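PDB 3SYJ: adhesion and penetration protein autotransporter from Haemophilus influenzae, which probably acts as a serine protease and promotes bacterial adherence and host-cell invasion through its passenger domain, a protease domain followed by a beta helix. Local coordinates for residues A[275-280]-A[344-349]; A[340-345]-A[367-372]; A[377-382]-A[392-397]. All coordinates share one frame; numbering follows the deposited sequence.

Contact 1: residues A[275-280]-A[344-349]; sequences AGNGVY and DQKQGS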
loop_
_atom_site.group_PDB
_atom_site.type_symbol
_atom_site.label_atom_id
_atom_site.label_comp_id
_atom_site.label_asym_id
_atom_site.label_seq_id
_atom_site.Cartn_x
_atom_site.Cartn_y
_atom_site.Cartn_z
ATOM N N ALA A 275 52.402 25.749 -42.095
ATOM C CA ALA A 275 52.043 26.662 -41.018
ATOM C C ALA A 275 50.558 26.620 -40.641
ATOM O O ALA A 275 50.143 27.274 -39.686
ATOM C CB ALA A 275 52.471 28.085 -41.368
ATOM N N GLY A 276 49.765 25.846 -41.381
ATOM C CA GLY A 276 48.333 25.760 -41.143
ATOM C C GLY A 276 47.548 26.855 -41.851
ATOM O O GLY A 276 48.134 27.776 -42.410
ATOM N N ASN A 277 46.221 26.769 -41.818
ATOM C CA ASN A 277 45.373 27.730 -42.529
ATOM C C ASN A 277 45.753 27.867 -44.009
ATOM O O ASN A 277 45.764 28.965 -44.563
ATOM C CB ASN A 277 45.390 29.103 -41.843
ATOM C CG ASN A 277 44.726 29.085 -40.465
ATOM O OD1 ASN A 277 43.779 28.332 -40.222
ATOM N ND2 ASN A 277 45.218 29.928 -39.560
ATOM N N GLY A 278 46.057 26.743 -44.645
ATOM C CA GLY A 278 46.324 26.728 -46.070
ATOM C C GLY A 278 45.138 27.196 -46.894
ATOM O O GLY A 278 43.991 27.084 -46.476
ATOM N N VAL A 279 45.416 27.727 -48.077
ATOM C CA VAL A 279 44.357 28.205 -48.956
ATOM C C VAL A 279 44.632 27.734 -50.380
ATOM O O VAL A 279 45.620 28.132 -51.001
ATOM C CB VAL A 279 44.215 29.747 -48.908
ATOM C CG1 VAL A 279 43.165 30.220 -49.907
ATOM C CG2 VAL A 279 43.854 30.213 -47.500
ATOM N N TYR A 280 43.755 26.868 -50.880
ATOM C CA TYR A 280 43.940 26.244 -52.182
ATOM C C TYR A 280 42.817 26.666 -53.114
ATOM O O TYR A 280 41.672 26.811 -52.685
ATOM C CB TYR A 280 43.988 24.719 -52.023
ATOM C CG TYR A 280 44.969 24.299 -50.958
ATOM C CD1 TYR A 280 46.309 24.082 -51.263
ATOM C CD2 TYR A 280 44.570 24.160 -49.640
ATOM C CE1 TYR A 280 47.217 23.724 -50.281
ATOM C CE2 TYR A 280 45.476 23.805 -48.652
ATOM C CZ TYR A 280 46.794 23.594 -48.977
ATOM O OH TYR A 280 47.681 23.238 -47.985
ATOM N N ASP A 344 45.456 19.750 -43.302
ATOM C CA ASP A 344 45.696 20.988 -42.585
ATOM C C ASP A 344 45.510 20.800 -41.090
ATOM O O ASP A 344 44.590 20.169 -40.664
ATOM C CB ASP A 344 44.809 22.105 -43.105
ATOM C CG ASP A 344 45.303 23.493 -42.737
ATOM O OD1 ASP A 344 45.836 24.157 -43.555
ATOM O OD2 ASP A 344 45.076 23.958 -41.670
ATOM N N GLN A 345 46.417 21.365 -40.316
ATOM C CA GLN A 345 46.412 21.292 -38.873
ATOM C C GLN A 345 45.592 22.380 -38.190
ATOM O O GLN A 345 45.363 22.331 -37.048
ATOM C CB GLN A 345 47.837 21.232 -38.348
ATOM C CG GLN A 345 48.530 19.920 -38.678
ATOM C CD GLN A 345 50.019 19.901 -38.398
ATOM O OE1 GLN A 345 50.513 18.983 -37.777
ATOM N NE2 GLN A 345 50.729 20.903 -38.844
ATOM N N LYS A 346 45.135 23.352 -38.940
ATOM C CA LYS A 346 44.262 24.357 -38.383
ATOM C C LYS A 346 42.863 24.628 -38.885
ATOM O O LYS A 346 41.949 24.057 -38.407
ATOM C CB LYS A 346 44.966 25.701 -38.272
ATOM C CG LYS A 346 45.993 25.754 -37.188
ATOM C CD LYS A 346 46.874 26.957 -37.280
ATOM C CE LYS A 346 47.912 27.092 -36.187
ATOM N NZ LYS A 346 48.056 26.007 -35.178
ATOM N N GLN A 347 42.708 25.477 -39.866
ATOM C CA GLN A 347 41.576 25.530 -40.753
ATOM C C GLN A 347 41.959 25.792 -42.182
ATOM O O GLN A 347 42.286 26.881 -42.540
ATOM C CB GLN A 347 40.541 26.542 -40.301
ATOM C CG GLN A 347 39.265 26.543 -41.057
ATOM C CD GLN A 347 38.312 25.442 -40.650
ATOM O OE1 GLN A 347 38.336 25.004 -39.573
ATOM N NE2 GLN A 347 37.472 25.057 -41.513
ATOM N N GLY A 348 41.848 24.772 -43.005
ATOM C CA GLY A 348 42.214 24.897 -44.401
ATOM C C GLY A 348 41.063 25.385 -45.252
ATOM O O GLY A 348 39.900 25.368 -44.832
ATOM N N SER A 349 41.390 25.824 -46.460
ATOM C CA SER A 349 40.394 26.355 -47.384
ATOM C C SER A 349 40.593 25.760 -48.775
ATOM O O SER A 349 41.723 25.556 -49.227
ATOM C CB SER A 349 40.485 27.885 -47.458
ATOM O OG SER A 349 39.965 28.494 -46.285
HETATM O O HOH W 1 42.332 28.309 -44.606
HETATM O O HOH W 2 46.971 22.889 -45.503
#
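The carboxylate of Asp344 meets the backbone of Asn277 and Gly278 where two successive coils of the passenger-domain beta helix turn a corner side by side. The tight part is this buried carboxylate. CG lies anti to the backbone N of Asp344 (chi1 -161°), beside the carbonyl carbon. Asp344 OD1 accepts from Gly278 N at 2.8 Å in a nearly straight bond, on its syn side. Asp344 OD2 takes Asn277 N at 3.0 Å through its syn lone pair. Its anti side receives Lys346 N, which makes an Asx turn. Three backbone N-H groups thus grip one carboxylate and would be expected to favour its charged form. A bridging water adds a fourth bond: it donates to OD1 and accepts from Tyr280 OH. That hydroxyl also bonds Thr273.

Past the corner the coils become parallel strands, with Val279 paired to Ser349. Ser349 N donates to Gly278 O, and Tyr280 N donates to Ser349 O. Gly276 sits close to Lys346, and its positive phi suits a residue without a side chain.

The solvent side is looser. Asn277 and Lys346 are exposed, and their side chains cross obliquely. Lys346 CB lies 3.5 Å from Asn277 OD1, but the end of the lysine leads away. The amide end of Gln347 turns to Thr370 of the next coil. Asn277 OD1 still accepts from Gln347 N at 3.1 Å, with a bent N-H...O angle of 141° and the donor tilted 28° from the carbonyl plane.

Contact 2: residues A[340-345]-A[367-372]; sequences LYFMDQ and GNFTVS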
loop_
_atom_site.group_PDB
_atom_site.type_symbol
_atom_site.label_atom_id
_atom_site.label_comp_id
_atom_site.label_asym_id
_atom_site.label_seq_id
_atom_site.Cartn_x
_atom_site.Cartn_y
_atom_site.Cartn_z
ATOM N N LEU A 340 42.737 13.342 -54.767
ATOM C CA LEU A 340 43.505 14.403 -54.127
ATOM C C LEU A 340 43.460 14.251 -52.624
ATOM O O LEU A 340 42.458 13.801 -52.073
ATOM C CB LEU A 340 42.960 15.773 -54.513
ATOM C CG LEU A 340 42.940 16.105 -56.001
ATOM C CD1 LEU A 340 42.074 17.335 -56.217
ATOM C CD2 LEU A 340 44.348 16.313 -56.551
ATOM N N TYR A 341 44.548 14.629 -51.965
ATOM C CA TYR A 341 44.643 14.514 -50.514
ATOM C C TYR A 341 45.005 15.864 -49.914
ATOM O O TYR A 341 46.065 16.418 -50.206
ATOM C CB TYR A 341 45.674 13.449 -50.110
ATOM C CG TYR A 341 45.839 13.277 -48.612
ATOM C CD1 TYR A 341 44.918 12.547 -47.868
ATOM C CD2 TYR A 341 46.919 13.841 -47.940
ATOM C CE1 TYR A 341 45.065 12.391 -46.493
ATOM C CE2 TYR A 341 47.078 13.687 -46.569
ATOM C CZ TYR A 341 46.147 12.965 -45.850
ATOM O OH TYR A 341 46.304 12.813 -44.486
ATOM N N PHE A 342 44.110 16.390 -49.084
ATOM C CA PHE A 342 44.294 17.688 -48.457
ATOM C C PHE A 342 44.450 17.501 -46.962
ATOM O O PHE A 342 43.594 16.903 -46.305
ATOM C CB PHE A 342 43.074 18.577 -48.683
ATOM C CG PHE A 342 42.880 19.030 -50.106
ATOM C CD1 PHE A 342 43.422 20.226 -50.547
ATOM C CD2 PHE A 342 42.104 18.290 -50.985
ATOM C CE1 PHE A 342 43.220 20.663 -51.851
ATOM C CE2 PHE A 342 41.901 18.715 -52.296
ATOM C CZ PHE A 342 42.459 19.904 -52.726
ATOM N N MET A 343 45.537 18.032 -46.423
ATOM C CA MET A 343 45.762 18.016 -44.989
ATOM C C MET A 343 45.995 19.435 -44.462
ATOM O O MET A 343 46.630 20.248 -45.126
ATOM C CB MET A 343 46.963 17.134 -44.664
ATOM C CG MET A 343 47.190 16.920 -43.177
ATOM S SD MET A 343 48.862 16.335 -42.839
ATOM C CE MET A 343 49.236 15.458 -44.363
ATOM N N ASP A 344 45.456 19.750 -43.302
ATOM C CA ASP A 344 45.696 20.988 -42.585
ATOM C C ASP A 344 45.510 20.800 -41.090
ATOM O O ASP A 344 44.590 20.169 -40.664
ATOM C CB ASP A 344 44.809 22.105 -43.105
ATOM C CG ASP A 344 45.303 23.493 -42.737
ATOM O OD1 ASP A 344 45.836 24.157 -43.555
ATOM O OD2 ASP A 344 45.076 23.958 -41.670
ATOM N N GLN A 345 46.417 21.365 -40.316
ATOM C CA GLN A 345 46.412 21.292 -38.873
ATOM C C GLN A 345 45.592 22.380 -38.190
ATOM O O GLN A 345 45.363 22.331 -37.048
ATOM C CB GLN A 345 47.837 21.232 -38.348
ATOM C CG GLN A 345 48.530 19.920 -38.678
ATOM C CD GLN A 345 50.019 19.901 -38.398
ATOM O OE1 GLN A 345 50.513 18.983 -37.777
ATOM N NE2 GLN A 345 50.729 20.903 -38.844
ATOM N N GLY A 367 41.950 16.894 -41.264
ATOM C CA GLY A 367 41.891 18.196 -40.625
ATOM C C GLY A 367 40.684 18.976 -41.118
ATOM O O GLY A 367 40.007 18.560 -42.059
ATOM N N ASN A 368 40.402 20.107 -40.480
ATOM C CA ASN A 368 39.216 20.883 -40.820
ATOM C C ASN A 368 39.408 21.689 -42.093
ATOM O O ASN A 368 40.475 22.248 -42.320
ATOM C CB ASN A 368 38.840 21.812 -39.671
ATOM C CG ASN A 368 38.657 21.070 -38.375
ATOM O OD1 ASN A 368 38.064 19.992 -38.351
ATOM N ND2 ASN A 368 39.174 21.634 -37.285
ATOM N N PHE A 369 38.371 21.734 -42.923
ATOM C CA PHE A 369 38.403 22.496 -44.165
ATOM C C PHE A 369 37.104 23.249 -44.408
ATOM O O PHE A 369 36.025 22.797 -44.021
ATOM C CB PHE A 369 38.700 21.588 -45.362
ATOM C CG PHE A 369 40.162 21.335 -45.575
ATOM C CD1 PHE A 369 40.834 20.396 -44.811
ATOM C CD2 PHE A 369 40.868 22.045 -46.531
ATOM C CE1 PHE A 369 42.188 20.169 -45.003
ATOM C CE2 PHE A 369 42.225 21.828 -46.723
ATOM C CZ PHE A 369 42.887 20.888 -45.961
ATOM N N THR A 370 37.231 24.401 -45.057
ATOM C CA THR A 370 36.098 25.153 -45.571
ATOM C C THR A 370 36.197 25.083 -47.082
ATOM O O THR A 370 37.213 25.468 -47.658
ATOM C CB THR A 370 36.135 26.629 -45.123
ATOM O OG1 THR A 370 36.125 26.695 -43.687
ATOM C CG2 THR A 370 34.933 27.393 -45.675
ATOM N N VAL A 371 35.157 24.558 -47.718
ATOM C CA VAL A 371 35.180 24.346 -49.153
ATOM C C VAL A 371 34.069 25.172 -49.764
ATOM O O VAL A 371 32.892 24.988 -49.452
ATOM C CB VAL A 371 35.004 22.865 -49.499
ATOM C CG1 VAL A 371 35.198 22.642 -50.977
ATOM C CG2 VAL A 371 36.005 22.032 -48.711
ATOM N N SER A 372 34.451 26.099 -50.630
ATOM C CA SER A 372 33.534 27.135 -51.058
ATOM C C SER A 372 33.645 27.445 -52.543
ATOM O O SER A 372 34.746 27.485 -53.094
ATOM C CB SER A 372 33.805 28.403 -50.239
ATOM O OG SER A 372 33.301 29.554 -50.900
HETATM O O HOH W 3 42.683 20.809 -38.760
#
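Phe342 and Phe369 form an offset edge-to-face pair inside the beta helix. The edge of Phe342 is directed at the face of Phe369. The ring centroids are 6.0 Å apart and the planes stand at 68°. The nearest atoms of the two side chains are Phe342 CB and Phe369 CZ, 3.6 Å apart. In Phe369, CG sits beside its own backbone N, anti to the carbonyl carbon (chi1 -84°). The far end of the ring reaches the 340-345 backbone. Phe369 CZ touches Asp344 CB at 3.7 Å, and the carbonyl carbon of Met343 lies in the ring plane, at its edge. The ring therefore packs against the chain just where it leaves strand 340-343.

No direct hydrogen bond joins the two segments. Gly367 CA makes a CA-H...O contact of 3.3 Å with Asp344 O, close enough to leave little room for a side chain at Gly367. A water donates to Asp344 O and accepts from Asn368 N, so it bridges the two backbones at the corner.

Phe365, on strand 363-366 of the next coil, meets both rings and extends the aromatic packing. Phe342 also rests on Leu271 of strand 269-272 and on Leu350 of strand 348-352.

Contact 3: residues A[377-382]-A[392-397]; sequences QTWQGA and VTWKVN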
loop_
_atom_site.group_PDB
_atom_site.type_symbol
_atom_site.label_atom_id
_atom_site.label_comp_id
_atom_site.label_asym_id
_atom_site.label_seq_id
_atom_site.Cartn_x
_atom_site.Cartn_y
_atom_site.Cartn_z
ATOM N N GLN A 377 29.799 27.104 -58.532
ATOM C CA GLN A 377 30.611 25.987 -58.995
ATOM C C GLN A 377 30.183 24.690 -58.313
ATOM O O GLN A 377 29.852 24.686 -57.123
ATOM C CB GLN A 377 32.092 26.265 -58.746
ATOM C CG GLN A 377 32.705 27.292 -59.694
ATOM C CD GLN A 377 32.377 28.721 -59.299
ATOM O OE1 GLN A 377 32.047 28.997 -58.150
ATOM N NE2 GLN A 377 32.469 29.636 -60.256
ATOM N N THR A 378 30.179 23.596 -59.070
ATOM C CA THR A 378 29.795 22.281 -58.543
ATOM C C THR A 378 30.972 21.304 -58.457
ATOM O O THR A 378 32.024 21.532 -59.058
ATOM C CB THR A 378 28.686 21.635 -59.398
ATOM O OG1 THR A 378 29.164 21.443 -60.734
ATOM C CG2 THR A 378 27.443 22.519 -59.425
ATOM N N TRP A 379 30.797 20.220 -57.702
ATOM C CA TRP A 379 31.799 19.151 -57.675
ATOM C C TRP A 379 31.188 17.789 -57.974
ATOM O O TRP A 379 30.024 17.535 -57.670
ATOM C CB TRP A 379 32.537 19.081 -56.334
ATOM C CG TRP A 379 33.497 17.904 -56.242
ATOM C CD1 TRP A 379 34.779 17.866 -56.706
ATOM C CD2 TRP A 379 33.249 16.614 -55.649
ATOM N NE1 TRP A 379 35.345 16.639 -56.449
ATOM C CE2 TRP A 379 34.431 15.854 -55.796
ATOM C CE3 TRP A 379 32.144 16.029 -55.016
ATOM C CZ2 TRP A 379 34.541 14.532 -55.335
ATOM C CZ3 TRP A 379 32.255 14.716 -54.552
ATOM C CH2 TRP A 379 33.445 13.983 -54.718
ATOM N N GLN A 380 32.008 16.914 -58.549
ATOM C CA GLN A 380 31.601 15.571 -58.934
ATOM C C GLN A 380 32.839 14.682 -58.987
ATOM O O GLN A 380 33.813 15.009 -59.670
ATOM C CB GLN A 380 30.946 15.613 -60.312
ATOM C CG GLN A 380 30.271 14.322 -60.725
ATOM C CD GLN A 380 29.619 14.419 -62.087
ATOM O OE1 GLN A 380 29.930 15.310 -62.875
ATOM N NE2 GLN A 380 28.716 13.490 -62.376
ATOM N N GLY A 381 32.810 13.564 -58.271
ATOM C CA GLY A 381 33.954 12.673 -58.218
ATOM C C GLY A 381 33.649 11.379 -57.487
ATOM O O GLY A 381 32.485 11.065 -57.208
ATOM N N ALA A 382 34.694 10.622 -57.166
ATOM C CA ALA A 382 34.508 9.297 -56.587
ATOM C C ALA A 382 33.756 9.368 -55.263
ATOM O O ALA A 382 32.907 8.516 -54.972
ATOM C CB ALA A 382 35.831 8.609 -56.404
ATOM N N VAL A 392 34.578 18.998 -42.364
ATOM C CA VAL A 392 34.700 19.654 -43.648
ATOM C C VAL A 392 33.405 20.379 -43.949
ATOM O O VAL A 392 32.378 19.754 -44.192
ATOM C CB VAL A 392 35.044 18.664 -44.786
ATOM C CG1 VAL A 392 34.986 19.368 -46.137
ATOM C CG2 VAL A 392 36.421 18.068 -44.573
ATOM N N THR A 393 33.457 21.708 -43.896
ATOM C CA THR A 393 32.309 22.528 -44.239
ATOM C C THR A 393 32.182 22.600 -45.759
ATOM O O THR A 393 33.014 23.208 -46.430
ATOM C CB THR A 393 32.442 23.918 -43.633
ATOM O OG1 THR A 393 32.677 23.794 -42.225
ATOM C CG2 THR A 393 31.166 24.719 -43.858
ATOM N N TRP A 394 31.144 21.959 -46.289
ATOM C CA TRP A 394 31.016 21.725 -47.723
ATOM C C TRP A 394 29.947 22.631 -48.314
ATOM O O TRP A 394 28.758 22.389 -48.138
ATOM C CB TRP A 394 30.658 20.253 -47.971
ATOM C CG TRP A 394 30.745 19.818 -49.410
ATOM C CD1 TRP A 394 29.707 19.657 -50.280
ATOM C CD2 TRP A 394 31.934 19.481 -50.139
ATOM N NE1 TRP A 394 30.175 19.246 -51.504
ATOM C CE2 TRP A 394 31.541 19.135 -51.445
ATOM C CE3 TRP A 394 33.294 19.445 -49.815
ATOM C CZ2 TRP A 394 32.454 18.760 -52.428
ATOM C CZ3 TRP A 394 34.198 19.077 -50.789
ATOM C CH2 TRP A 394 33.774 18.740 -52.082
ATOM N N LYS A 395 30.369 23.681 -49.012
ATOM C CA LYS A 395 29.423 24.685 -49.496
ATOM C C LYS A 395 29.207 24.598 -51.003
ATOM O O LYS A 395 28.725 25.538 -51.633
ATOM C CB LYS A 395 29.893 26.085 -49.100
ATOM C CG LYS A 395 29.912 26.294 -47.596
ATOM C CD LYS A 395 30.506 27.640 -47.197
ATOM C CE LYS A 395 30.491 27.798 -45.682
ATOM N NZ LYS A 395 31.284 28.968 -45.205
ATOM N N VAL A 396 29.558 23.452 -51.573
ATOM C CA VAL A 396 29.514 23.265 -53.014
ATOM C C VAL A 396 28.430 22.271 -53.389
ATOM O O VAL A 396 28.367 21.176 -52.831
ATOM C CB VAL A 396 30.870 22.774 -53.524
ATOM C CG1 VAL A 396 30.783 22.388 -54.974
ATOM C CG2 VAL A 396 31.899 23.868 -53.339
ATOM N N ASN A 397 27.572 22.650 -54.329
ATOM C CA ASN A 397 26.481 21.775 -54.742
ATOM C C ASN A 397 26.958 20.583 -55.566
ATOM O O ASN A 397 28.125 20.499 -55.943
ATOM C CB ASN A 397 25.432 22.552 -55.531
ATOM C CG ASN A 397 24.484 23.318 -54.639
ATOM O OD1 ASN A 397 24.164 24.477 -54.918
ATOM N ND2 ASN A 397 24.029 22.684 -53.558
HETATM O O HOH W 4 27.836 25.212 -55.371
#
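Trp394 directs its edge at one face of Trp379 in an offset edge-to-face pair. The side chains cross at about a right angle. The six-membered rings have centroids 5.6 Å apart and planes at 84°. Trp394 CZ2 comes 3.8 Å from Trp379 CE3 and also touches CB and CG of Trp379, while Trp394 CH2 lies over the rim of that face. Gly381 N packs over the opposite face, so the Trp379 indole is held from two sides.

Apolar packing continues with Val396. Its CG1 is anti to the backbone N (chi1 172°). Val396 CG1 lies 4.0 Å from Trp379 CB. Both tryptophans also touch Leu363 and Ile384, which belong to neighbouring strands of the beta helix. The segments belong to successive coils of this helix: the chain runs through strand 384-386 between them, and the tryptophans meet across the interior.

Polar contacts lie on the backbone side. Trp379 N donates to Asn397 O at 3.2 Å, nearly along the C=O axis. The indole N-H of Trp379 bonds outside the segments, to Gln358. Val396 CG1 approaches a backbone carbonyl, 3.3 Å from Gln377 O. A water donates to Gln377 O at 2.7 Å and accepts from Asn397 N at 2.8 Å.

The three contacts follow one another along the N-terminal part of the beta helix. Contact 1 and contact 2 share Asp344 and Gln345, and their centres are about 7 Å apart. The centre of contact 3 lies about 12 Å from that of contact 2 and about 18 Å from that of contact 1. Strands 279-285, 348-352, 369-373 and 391-394 run parallel as neighbours on one face of the solenoid. Probable backbone hydrogen bonds join Gly348 to Asn368 and Thr370, and Thr393 to Phe369 and Val371. Val371 also packs on Val392 and Trp394. All three contacts join one coil to the next. All three lie away from the predicted protease active-site serine.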